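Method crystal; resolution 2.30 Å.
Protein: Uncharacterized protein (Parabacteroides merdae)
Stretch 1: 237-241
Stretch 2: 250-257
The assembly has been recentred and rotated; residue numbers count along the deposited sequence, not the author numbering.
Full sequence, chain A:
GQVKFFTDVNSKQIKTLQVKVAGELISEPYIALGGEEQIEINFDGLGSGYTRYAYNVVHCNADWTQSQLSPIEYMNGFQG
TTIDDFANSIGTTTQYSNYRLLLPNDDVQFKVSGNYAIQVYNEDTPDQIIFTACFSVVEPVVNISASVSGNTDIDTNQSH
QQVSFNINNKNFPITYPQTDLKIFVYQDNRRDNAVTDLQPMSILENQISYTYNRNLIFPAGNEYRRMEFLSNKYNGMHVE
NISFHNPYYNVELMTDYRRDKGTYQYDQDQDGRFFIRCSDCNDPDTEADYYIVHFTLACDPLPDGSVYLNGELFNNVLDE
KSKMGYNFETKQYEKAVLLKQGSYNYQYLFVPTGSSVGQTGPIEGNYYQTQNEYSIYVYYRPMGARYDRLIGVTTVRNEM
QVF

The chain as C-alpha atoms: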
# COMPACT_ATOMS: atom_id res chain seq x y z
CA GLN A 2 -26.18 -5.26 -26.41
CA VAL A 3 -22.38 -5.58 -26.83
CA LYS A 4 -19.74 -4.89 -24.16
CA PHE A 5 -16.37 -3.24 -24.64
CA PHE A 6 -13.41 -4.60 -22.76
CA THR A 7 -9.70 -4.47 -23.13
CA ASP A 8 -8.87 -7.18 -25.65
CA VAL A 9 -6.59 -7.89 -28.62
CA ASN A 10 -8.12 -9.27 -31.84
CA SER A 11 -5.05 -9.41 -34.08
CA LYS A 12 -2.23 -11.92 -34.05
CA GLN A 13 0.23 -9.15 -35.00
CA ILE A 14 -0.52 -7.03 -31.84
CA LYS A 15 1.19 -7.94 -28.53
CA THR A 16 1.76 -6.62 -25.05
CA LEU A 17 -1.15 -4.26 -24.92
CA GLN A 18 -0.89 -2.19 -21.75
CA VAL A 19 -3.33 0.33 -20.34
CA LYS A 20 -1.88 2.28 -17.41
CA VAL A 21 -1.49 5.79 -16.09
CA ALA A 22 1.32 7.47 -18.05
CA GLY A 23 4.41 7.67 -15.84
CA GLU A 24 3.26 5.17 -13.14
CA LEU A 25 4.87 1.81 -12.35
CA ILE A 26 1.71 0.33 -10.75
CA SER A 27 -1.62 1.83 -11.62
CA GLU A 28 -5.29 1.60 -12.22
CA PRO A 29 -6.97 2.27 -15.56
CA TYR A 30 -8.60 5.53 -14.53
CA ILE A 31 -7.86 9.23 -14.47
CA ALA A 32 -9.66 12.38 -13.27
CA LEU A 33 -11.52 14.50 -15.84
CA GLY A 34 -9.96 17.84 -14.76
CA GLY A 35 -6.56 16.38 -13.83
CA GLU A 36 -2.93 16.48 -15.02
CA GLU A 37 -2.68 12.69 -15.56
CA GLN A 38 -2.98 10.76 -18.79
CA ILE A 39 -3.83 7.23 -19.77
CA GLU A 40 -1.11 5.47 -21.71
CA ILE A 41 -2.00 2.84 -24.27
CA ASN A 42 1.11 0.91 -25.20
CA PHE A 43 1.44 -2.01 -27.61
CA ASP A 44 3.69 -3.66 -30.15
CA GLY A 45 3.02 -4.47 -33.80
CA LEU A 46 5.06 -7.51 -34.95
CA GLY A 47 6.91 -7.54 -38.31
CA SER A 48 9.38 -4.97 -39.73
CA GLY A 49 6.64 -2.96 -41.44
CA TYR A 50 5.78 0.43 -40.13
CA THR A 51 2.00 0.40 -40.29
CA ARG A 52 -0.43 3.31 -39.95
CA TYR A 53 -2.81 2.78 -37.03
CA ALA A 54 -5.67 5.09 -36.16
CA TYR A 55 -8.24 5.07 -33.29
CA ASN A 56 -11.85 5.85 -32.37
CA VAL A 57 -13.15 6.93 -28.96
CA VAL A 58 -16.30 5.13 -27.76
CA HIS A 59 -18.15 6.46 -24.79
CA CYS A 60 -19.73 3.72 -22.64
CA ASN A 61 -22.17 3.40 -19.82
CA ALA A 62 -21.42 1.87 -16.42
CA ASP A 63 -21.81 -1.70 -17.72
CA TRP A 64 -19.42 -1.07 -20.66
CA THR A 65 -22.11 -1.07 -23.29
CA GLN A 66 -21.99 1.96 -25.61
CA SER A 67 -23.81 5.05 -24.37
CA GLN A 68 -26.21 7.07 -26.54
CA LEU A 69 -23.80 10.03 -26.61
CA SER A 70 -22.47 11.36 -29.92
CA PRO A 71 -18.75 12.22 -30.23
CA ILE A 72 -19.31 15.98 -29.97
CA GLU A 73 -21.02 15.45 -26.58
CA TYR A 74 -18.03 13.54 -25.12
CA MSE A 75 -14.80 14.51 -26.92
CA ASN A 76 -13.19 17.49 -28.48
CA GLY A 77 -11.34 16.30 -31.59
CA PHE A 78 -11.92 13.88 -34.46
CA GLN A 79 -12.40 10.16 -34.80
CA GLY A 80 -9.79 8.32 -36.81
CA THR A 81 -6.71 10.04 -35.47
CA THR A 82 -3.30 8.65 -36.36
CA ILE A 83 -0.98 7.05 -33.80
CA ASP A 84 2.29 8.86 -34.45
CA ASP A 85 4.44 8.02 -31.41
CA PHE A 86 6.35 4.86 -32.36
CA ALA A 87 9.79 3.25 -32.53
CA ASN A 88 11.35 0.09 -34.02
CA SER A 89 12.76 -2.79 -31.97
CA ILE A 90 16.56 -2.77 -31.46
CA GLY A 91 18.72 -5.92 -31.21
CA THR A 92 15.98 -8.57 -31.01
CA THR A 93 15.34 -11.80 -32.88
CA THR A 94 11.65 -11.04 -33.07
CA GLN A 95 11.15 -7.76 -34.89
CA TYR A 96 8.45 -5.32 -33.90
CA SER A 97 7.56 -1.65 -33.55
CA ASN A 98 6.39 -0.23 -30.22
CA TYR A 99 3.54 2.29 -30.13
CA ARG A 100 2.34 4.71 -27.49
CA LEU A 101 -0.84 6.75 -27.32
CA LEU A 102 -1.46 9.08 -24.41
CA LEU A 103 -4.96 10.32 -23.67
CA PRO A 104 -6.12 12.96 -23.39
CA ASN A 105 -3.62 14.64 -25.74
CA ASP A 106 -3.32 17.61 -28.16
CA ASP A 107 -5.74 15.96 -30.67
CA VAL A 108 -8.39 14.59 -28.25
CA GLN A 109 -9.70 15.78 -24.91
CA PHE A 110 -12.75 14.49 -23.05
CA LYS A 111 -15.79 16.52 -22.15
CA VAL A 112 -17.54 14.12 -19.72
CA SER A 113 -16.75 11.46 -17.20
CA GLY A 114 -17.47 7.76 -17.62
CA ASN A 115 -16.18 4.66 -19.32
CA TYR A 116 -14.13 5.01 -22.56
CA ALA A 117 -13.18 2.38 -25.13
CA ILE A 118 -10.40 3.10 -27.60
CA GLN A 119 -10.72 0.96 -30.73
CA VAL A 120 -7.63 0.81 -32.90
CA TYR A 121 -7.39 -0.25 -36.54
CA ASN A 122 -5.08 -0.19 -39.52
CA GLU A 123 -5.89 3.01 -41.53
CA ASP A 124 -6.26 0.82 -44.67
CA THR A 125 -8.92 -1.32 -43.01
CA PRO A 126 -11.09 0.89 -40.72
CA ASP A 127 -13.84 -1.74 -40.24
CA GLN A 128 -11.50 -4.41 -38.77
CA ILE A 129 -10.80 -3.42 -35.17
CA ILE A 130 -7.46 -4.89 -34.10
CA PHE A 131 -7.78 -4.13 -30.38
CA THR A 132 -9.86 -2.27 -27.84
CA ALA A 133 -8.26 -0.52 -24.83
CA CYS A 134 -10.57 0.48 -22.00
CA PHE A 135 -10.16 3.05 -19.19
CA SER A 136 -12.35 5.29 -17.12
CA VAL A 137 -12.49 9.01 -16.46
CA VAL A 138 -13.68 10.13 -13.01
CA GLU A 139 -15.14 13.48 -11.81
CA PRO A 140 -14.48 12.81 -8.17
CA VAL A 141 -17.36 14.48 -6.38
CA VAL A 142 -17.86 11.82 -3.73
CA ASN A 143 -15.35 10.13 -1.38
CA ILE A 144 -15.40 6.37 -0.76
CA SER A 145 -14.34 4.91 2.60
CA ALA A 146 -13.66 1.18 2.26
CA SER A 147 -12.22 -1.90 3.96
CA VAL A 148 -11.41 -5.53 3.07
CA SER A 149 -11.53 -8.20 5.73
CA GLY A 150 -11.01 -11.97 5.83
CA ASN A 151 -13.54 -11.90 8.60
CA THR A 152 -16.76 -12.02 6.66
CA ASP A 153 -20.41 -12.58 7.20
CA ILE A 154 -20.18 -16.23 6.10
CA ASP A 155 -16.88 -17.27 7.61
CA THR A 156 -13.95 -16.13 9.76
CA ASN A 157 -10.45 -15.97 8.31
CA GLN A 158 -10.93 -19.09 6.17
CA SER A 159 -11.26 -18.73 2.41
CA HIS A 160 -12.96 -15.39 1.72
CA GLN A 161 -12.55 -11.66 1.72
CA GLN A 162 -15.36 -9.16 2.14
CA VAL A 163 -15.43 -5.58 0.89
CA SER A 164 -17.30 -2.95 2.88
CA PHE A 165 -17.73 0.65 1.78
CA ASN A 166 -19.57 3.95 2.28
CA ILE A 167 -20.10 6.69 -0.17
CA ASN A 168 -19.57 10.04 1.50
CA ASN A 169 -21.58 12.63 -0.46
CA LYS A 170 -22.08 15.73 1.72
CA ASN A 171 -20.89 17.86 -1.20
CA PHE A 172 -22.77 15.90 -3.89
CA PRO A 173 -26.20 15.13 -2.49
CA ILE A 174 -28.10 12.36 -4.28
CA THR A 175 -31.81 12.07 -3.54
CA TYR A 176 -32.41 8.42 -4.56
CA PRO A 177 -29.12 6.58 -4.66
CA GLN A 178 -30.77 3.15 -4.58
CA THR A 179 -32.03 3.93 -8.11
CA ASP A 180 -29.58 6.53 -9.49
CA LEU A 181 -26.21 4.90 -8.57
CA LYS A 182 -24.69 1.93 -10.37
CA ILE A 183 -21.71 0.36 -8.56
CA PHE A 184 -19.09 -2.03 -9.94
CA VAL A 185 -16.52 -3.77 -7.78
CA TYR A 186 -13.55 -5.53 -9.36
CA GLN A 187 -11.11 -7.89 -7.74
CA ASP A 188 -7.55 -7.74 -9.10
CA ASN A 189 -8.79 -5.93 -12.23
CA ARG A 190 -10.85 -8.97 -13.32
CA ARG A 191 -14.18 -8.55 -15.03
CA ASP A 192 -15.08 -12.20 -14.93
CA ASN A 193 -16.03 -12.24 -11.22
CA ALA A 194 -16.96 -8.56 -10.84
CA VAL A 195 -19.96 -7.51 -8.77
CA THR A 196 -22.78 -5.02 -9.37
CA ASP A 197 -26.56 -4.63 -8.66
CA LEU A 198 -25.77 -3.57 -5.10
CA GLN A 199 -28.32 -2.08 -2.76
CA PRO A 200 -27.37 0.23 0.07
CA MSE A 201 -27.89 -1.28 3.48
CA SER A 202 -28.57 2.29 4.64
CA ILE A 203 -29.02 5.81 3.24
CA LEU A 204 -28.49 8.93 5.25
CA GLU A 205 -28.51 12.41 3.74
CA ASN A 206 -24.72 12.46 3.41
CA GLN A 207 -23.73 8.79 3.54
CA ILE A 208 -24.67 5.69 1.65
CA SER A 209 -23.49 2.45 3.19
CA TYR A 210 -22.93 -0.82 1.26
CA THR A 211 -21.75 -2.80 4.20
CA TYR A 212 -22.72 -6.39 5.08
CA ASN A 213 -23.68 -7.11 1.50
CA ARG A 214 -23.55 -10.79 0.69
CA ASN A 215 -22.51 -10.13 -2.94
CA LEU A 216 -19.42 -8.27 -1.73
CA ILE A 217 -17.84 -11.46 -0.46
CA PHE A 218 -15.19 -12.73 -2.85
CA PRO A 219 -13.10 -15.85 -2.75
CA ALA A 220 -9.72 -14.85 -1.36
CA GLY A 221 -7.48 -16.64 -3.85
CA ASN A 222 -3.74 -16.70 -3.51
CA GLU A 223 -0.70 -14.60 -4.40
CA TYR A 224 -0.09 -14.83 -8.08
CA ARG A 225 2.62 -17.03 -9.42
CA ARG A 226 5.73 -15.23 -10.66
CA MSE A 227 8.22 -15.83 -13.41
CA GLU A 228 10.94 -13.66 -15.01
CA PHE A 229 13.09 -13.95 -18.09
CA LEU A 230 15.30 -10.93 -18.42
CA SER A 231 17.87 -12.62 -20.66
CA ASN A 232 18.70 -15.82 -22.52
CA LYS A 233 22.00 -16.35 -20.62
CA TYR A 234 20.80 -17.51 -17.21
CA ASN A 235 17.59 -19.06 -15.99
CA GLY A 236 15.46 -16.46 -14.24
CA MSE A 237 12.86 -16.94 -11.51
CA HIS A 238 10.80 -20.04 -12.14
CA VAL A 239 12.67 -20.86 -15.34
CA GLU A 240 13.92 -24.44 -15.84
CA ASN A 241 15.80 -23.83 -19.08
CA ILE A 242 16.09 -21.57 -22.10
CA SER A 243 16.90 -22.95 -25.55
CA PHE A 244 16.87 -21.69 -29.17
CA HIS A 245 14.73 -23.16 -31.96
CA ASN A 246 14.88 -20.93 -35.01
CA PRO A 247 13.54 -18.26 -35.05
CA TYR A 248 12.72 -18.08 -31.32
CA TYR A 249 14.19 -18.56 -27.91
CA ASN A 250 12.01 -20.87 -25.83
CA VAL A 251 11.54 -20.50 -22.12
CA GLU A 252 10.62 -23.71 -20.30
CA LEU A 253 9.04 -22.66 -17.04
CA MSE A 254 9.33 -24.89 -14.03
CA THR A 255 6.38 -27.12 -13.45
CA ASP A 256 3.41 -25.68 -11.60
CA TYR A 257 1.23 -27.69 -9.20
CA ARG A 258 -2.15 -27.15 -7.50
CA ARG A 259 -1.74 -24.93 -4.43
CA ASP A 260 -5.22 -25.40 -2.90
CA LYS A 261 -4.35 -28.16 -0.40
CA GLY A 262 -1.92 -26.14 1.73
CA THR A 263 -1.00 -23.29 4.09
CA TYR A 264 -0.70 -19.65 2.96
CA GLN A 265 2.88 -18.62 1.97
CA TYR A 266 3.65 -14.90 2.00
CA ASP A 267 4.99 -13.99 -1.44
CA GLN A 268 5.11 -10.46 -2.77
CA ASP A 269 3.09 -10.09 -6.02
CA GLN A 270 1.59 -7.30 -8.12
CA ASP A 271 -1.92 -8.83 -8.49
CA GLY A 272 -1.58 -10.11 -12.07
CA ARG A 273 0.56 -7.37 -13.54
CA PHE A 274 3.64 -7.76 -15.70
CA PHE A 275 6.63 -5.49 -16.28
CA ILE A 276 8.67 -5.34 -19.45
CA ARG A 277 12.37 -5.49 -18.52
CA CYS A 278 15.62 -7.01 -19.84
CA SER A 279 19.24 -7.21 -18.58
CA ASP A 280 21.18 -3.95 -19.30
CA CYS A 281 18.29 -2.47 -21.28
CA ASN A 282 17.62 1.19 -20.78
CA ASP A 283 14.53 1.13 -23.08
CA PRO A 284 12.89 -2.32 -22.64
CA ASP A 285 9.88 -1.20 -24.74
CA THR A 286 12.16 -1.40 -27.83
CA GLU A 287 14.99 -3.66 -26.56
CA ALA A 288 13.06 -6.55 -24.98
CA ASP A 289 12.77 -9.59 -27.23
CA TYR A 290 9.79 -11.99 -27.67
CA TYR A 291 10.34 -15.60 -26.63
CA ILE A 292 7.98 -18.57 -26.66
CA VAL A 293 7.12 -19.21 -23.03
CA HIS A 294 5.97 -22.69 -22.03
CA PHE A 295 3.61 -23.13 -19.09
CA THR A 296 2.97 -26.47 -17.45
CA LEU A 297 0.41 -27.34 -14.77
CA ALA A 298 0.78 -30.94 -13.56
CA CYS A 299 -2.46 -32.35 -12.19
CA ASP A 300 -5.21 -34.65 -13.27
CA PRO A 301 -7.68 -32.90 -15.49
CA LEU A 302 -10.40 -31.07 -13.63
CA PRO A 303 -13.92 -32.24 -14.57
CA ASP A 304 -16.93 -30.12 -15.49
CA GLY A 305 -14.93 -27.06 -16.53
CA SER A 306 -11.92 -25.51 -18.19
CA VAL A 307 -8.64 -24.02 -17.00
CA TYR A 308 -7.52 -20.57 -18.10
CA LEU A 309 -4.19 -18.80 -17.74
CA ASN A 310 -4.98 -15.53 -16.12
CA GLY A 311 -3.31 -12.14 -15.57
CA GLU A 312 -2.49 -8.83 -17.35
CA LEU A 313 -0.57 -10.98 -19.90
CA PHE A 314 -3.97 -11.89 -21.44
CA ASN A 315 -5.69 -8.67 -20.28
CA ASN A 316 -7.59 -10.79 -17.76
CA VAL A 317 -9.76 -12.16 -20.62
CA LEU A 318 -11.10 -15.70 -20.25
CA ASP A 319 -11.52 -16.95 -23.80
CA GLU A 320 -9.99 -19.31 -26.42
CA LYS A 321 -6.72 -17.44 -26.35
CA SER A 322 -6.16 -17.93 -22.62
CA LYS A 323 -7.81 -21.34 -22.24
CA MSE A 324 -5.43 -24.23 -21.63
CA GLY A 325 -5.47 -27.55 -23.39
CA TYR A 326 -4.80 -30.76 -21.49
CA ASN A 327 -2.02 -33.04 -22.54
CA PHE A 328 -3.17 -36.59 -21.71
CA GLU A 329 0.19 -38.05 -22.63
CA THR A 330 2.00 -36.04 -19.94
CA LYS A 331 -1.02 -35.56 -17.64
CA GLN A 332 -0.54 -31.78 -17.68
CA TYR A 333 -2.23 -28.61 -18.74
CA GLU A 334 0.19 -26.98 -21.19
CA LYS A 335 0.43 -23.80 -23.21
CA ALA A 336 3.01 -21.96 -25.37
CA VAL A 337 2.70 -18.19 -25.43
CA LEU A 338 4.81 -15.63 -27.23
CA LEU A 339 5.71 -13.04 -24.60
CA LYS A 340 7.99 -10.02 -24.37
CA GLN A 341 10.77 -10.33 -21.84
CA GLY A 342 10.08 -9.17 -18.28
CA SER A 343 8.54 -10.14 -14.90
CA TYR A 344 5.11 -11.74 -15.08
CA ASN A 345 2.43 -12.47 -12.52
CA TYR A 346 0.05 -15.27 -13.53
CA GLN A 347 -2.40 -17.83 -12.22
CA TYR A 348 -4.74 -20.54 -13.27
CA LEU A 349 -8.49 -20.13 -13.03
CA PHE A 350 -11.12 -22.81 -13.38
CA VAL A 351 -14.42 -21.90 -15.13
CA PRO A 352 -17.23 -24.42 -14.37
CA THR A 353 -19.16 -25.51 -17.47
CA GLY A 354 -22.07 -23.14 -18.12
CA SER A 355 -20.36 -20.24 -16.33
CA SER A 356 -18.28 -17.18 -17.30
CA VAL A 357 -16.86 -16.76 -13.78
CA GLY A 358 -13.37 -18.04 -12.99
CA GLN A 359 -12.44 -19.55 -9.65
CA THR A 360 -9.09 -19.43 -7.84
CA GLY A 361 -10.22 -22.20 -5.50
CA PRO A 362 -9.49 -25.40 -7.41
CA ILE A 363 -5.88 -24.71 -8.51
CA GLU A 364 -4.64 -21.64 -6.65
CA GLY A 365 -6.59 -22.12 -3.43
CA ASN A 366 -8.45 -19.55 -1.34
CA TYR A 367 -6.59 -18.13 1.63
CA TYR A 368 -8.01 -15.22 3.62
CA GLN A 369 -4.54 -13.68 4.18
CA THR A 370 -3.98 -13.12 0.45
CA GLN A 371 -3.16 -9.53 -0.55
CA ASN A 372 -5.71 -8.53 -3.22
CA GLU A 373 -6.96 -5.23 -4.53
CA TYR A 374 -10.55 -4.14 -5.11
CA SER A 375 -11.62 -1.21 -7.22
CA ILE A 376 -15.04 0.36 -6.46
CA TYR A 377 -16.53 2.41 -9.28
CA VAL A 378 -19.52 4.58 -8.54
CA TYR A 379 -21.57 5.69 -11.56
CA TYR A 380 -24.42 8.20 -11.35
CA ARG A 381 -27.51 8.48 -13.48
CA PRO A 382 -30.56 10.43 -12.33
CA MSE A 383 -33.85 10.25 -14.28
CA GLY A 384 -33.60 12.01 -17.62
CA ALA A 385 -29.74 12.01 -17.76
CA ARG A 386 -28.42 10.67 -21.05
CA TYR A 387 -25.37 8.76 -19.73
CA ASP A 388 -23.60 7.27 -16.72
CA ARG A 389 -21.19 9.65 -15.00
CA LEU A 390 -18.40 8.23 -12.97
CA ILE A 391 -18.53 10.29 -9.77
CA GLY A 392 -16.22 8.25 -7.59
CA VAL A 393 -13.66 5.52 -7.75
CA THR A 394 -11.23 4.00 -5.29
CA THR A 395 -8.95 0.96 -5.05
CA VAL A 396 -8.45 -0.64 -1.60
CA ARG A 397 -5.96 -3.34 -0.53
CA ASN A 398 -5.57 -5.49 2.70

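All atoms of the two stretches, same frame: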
# COMPACT_ATOMS: atom_id res chain seq x y z
N MSE A 237 13.79 -16.42 -12.50
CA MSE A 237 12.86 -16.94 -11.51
C MSE A 237 11.87 -17.83 -12.18
O MSE A 237 11.21 -17.42 -13.15
CB MSE A 237 12.14 -15.76 -10.88
CG MSE A 237 11.04 -16.15 -9.87
SE MSE A 237 10.20 -14.49 -9.23
CE MSE A 237 11.64 -13.66 -8.16
N HIS A 238 11.75 -19.05 -11.67
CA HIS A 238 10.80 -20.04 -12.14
C HIS A 238 11.08 -20.53 -13.54
O HIS A 238 10.21 -21.10 -14.18
CB HIS A 238 9.35 -19.52 -12.03
CG HIS A 238 8.35 -20.59 -11.80
ND1 HIS A 238 8.35 -21.39 -10.67
CD2 HIS A 238 7.29 -21.00 -12.54
CE1 HIS A 238 7.33 -22.23 -10.72
NE2 HIS A 238 6.67 -22.01 -11.85
N VAL A 239 12.31 -20.36 -14.01
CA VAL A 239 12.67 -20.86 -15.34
C VAL A 239 13.59 -22.06 -15.25
O VAL A 239 14.63 -22.00 -14.61
CB VAL A 239 13.37 -19.76 -16.13
CG1 VAL A 239 14.02 -20.33 -17.38
CG2 VAL A 239 12.36 -18.64 -16.44
N GLU A 240 13.22 -23.15 -15.92
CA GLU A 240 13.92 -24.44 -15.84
C GLU A 240 15.05 -24.47 -16.87
O GLU A 240 16.10 -25.04 -16.63
CB GLU A 240 12.93 -25.58 -16.08
CG GLU A 240 13.45 -27.00 -15.95
CD GLU A 240 13.84 -27.37 -14.52
OE1 GLU A 240 13.06 -27.10 -13.57
OE2 GLU A 240 14.94 -27.97 -14.34
N ASN A 241 14.84 -23.82 -18.01
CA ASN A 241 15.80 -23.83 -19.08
C ASN A 241 15.34 -22.93 -20.21
O ASN A 241 14.15 -22.73 -20.43
CB ASN A 241 15.99 -25.26 -19.63
CG ASN A 241 17.14 -25.37 -20.63
OD1 ASN A 241 18.26 -24.91 -20.40
ND2 ASN A 241 16.83 -25.96 -21.78
N ASN A 250 13.09 -20.19 -26.51
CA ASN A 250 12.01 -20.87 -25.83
C ASN A 250 12.33 -20.95 -24.36
O ASN A 250 13.38 -21.47 -23.96
CB ASN A 250 11.83 -22.30 -26.37
CG ASN A 250 11.07 -22.35 -27.69
OD1 ASN A 250 9.92 -22.76 -27.72
ND2 ASN A 250 11.71 -21.94 -28.78
N VAL A 251 11.43 -20.42 -23.56
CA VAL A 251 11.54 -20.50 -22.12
C VAL A 251 10.69 -21.61 -21.53
O VAL A 251 9.46 -21.50 -21.51
CB VAL A 251 11.10 -19.20 -21.49
CG1 VAL A 251 11.37 -19.26 -19.98
CG2 VAL A 251 11.80 -18.03 -22.17
N GLU A 252 11.34 -22.66 -21.01
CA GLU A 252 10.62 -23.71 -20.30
C GLU A 252 10.50 -23.28 -18.85
O GLU A 252 11.49 -23.18 -18.13
CB GLU A 252 11.35 -25.06 -20.43
CG GLU A 252 10.46 -26.28 -20.16
CD GLU A 252 11.21 -27.46 -19.53
OE1 GLU A 252 12.45 -27.42 -19.51
OE2 GLU A 252 10.57 -28.43 -19.05
N LEU A 253 9.27 -23.00 -18.41
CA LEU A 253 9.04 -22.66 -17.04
C LEU A 253 9.03 -23.95 -16.25
O LEU A 253 8.67 -25.02 -16.75
CB LEU A 253 7.69 -21.96 -16.86
CG LEU A 253 7.44 -20.61 -17.50
CD1 LEU A 253 6.03 -20.08 -17.22
CD2 LEU A 253 8.44 -19.65 -16.97
N MSE A 254 9.44 -23.82 -14.99
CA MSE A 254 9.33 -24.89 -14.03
C MSE A 254 7.90 -25.28 -13.91
O MSE A 254 6.99 -24.49 -14.19
CB MSE A 254 9.83 -24.39 -12.67
CG MSE A 254 11.36 -24.24 -12.66
SE MSE A 254 11.88 -23.55 -10.89
CE MSE A 254 13.82 -23.63 -11.24
N THR A 255 7.69 -26.52 -13.51
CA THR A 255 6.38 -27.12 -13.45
C THR A 255 5.58 -26.52 -12.31
O THR A 255 6.10 -26.30 -11.22
CB THR A 255 6.49 -28.64 -13.34
OG1 THR A 255 7.12 -29.12 -14.53
CG2 THR A 255 5.12 -29.31 -13.22
N ASP A 256 4.32 -26.21 -12.60
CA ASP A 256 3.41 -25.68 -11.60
C ASP A 256 2.52 -26.80 -11.09
O ASP A 256 2.22 -27.72 -11.85
CB ASP A 256 2.56 -24.56 -12.19
CG ASP A 256 3.37 -23.32 -12.55
OD1 ASP A 256 4.27 -22.98 -11.76
OD2 ASP A 256 3.08 -22.65 -13.59
N TYR A 257 2.07 -26.70 -9.83
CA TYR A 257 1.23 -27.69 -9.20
C TYR A 257 0.06 -26.96 -8.54
O TYR A 257 0.16 -25.78 -8.27
CB TYR A 257 2.03 -28.52 -8.16
CG TYR A 257 3.26 -29.25 -8.74
CD1 TYR A 257 4.50 -28.62 -8.82
CD2 TYR A 257 3.16 -30.55 -9.23
CE1 TYR A 257 5.60 -29.25 -9.38
CE2 TYR A 257 4.24 -31.20 -9.77
CZ TYR A 257 5.46 -30.54 -9.85
OH TYR A 257 6.53 -31.15 -10.42
O HOH W 1 10.11 -28.15 -13.05
O HOH W 2 13.86 -26.77 -22.33

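What joins the two backbones? The strands pair antiparallel, but with a bulge, and Glu-252 O serves both residues of the irregular step. Glu-252 O accepts a hydrogen bond from Glu-240 N at 2.8 Å. A weak one reaches Glu-252 O from Asn-241 N at 3.4 Å. Asn-241 O answers by accepting from Glu-252 N at 2.9 Å. Beyond the bulge, Met-254 N donates to His-238 O at 2.9 Å in a nearly straight bond. Glu-240 is the extra residue of the bulge; its psi is -33°, not extended, and its CA-to-CB bond points toward the other stretch.

How does His-238 reach across? Its backbone adopts a left-handed conformation (phi 67°, psi 20°), and its CA-to-CB bond points sideways, yet chi1 near t (-150°) and chi2 of 62° bring the ring to the second stretch. There NE2 donates to Asp-256 OD1 at 2.6 Å, a short bond made at the ring edge. Asp-256, with chi1 m and chi2 -40°, brings its carboxylate to meet it; its OD2 is hydrogen-bonded elsewhere in the structure, so both oxygens of this buried acid are satisfied. An imidazole suits the position because it offers a donor at its edge and a flat face for packing.

What covers that ring? Met-254, a selenomethionine, sets its CB over one face, 3.9 Å from the centroid of the His-238 ring and only 11° off the normal, a CH-pi contact. Its chi1 is m and the rest of the chain is extended (chi2 and chi3 both t), carrying SE to an oblique position 4.8 Å from the centroid of the same ring and CE to 3.8 Å from Val-239 O.

Where is the apolar packing? Val-239 is buried, and although its CA-to-CB bond points away from the second stretch, chi1 t leaves its CG2 3.7 Å from Val-251 CG1 and 4.1 Å from Leu-253 CD2. Leu-253, in the common m,t rotamer, is likewise buried, as is Val-251; compact aliphatic groups fit here, with no polar side-chain atoms to satisfy.

How do the exposed polar side chains contribute? Glu-240 bends at chi2 (p), and its OE1 lies 3.4 Å from Met-254 CG; a water donates to this OE1 at 3.2 Å and accepts from Thr-255 N at 3.0 Å. Asn-241 and Glu-252 project from the same face of the sheet, where a second water accepts from Asn-241 ND2 at 3.1 Å and donates to Glu-252 OE1 at 3.2 Å.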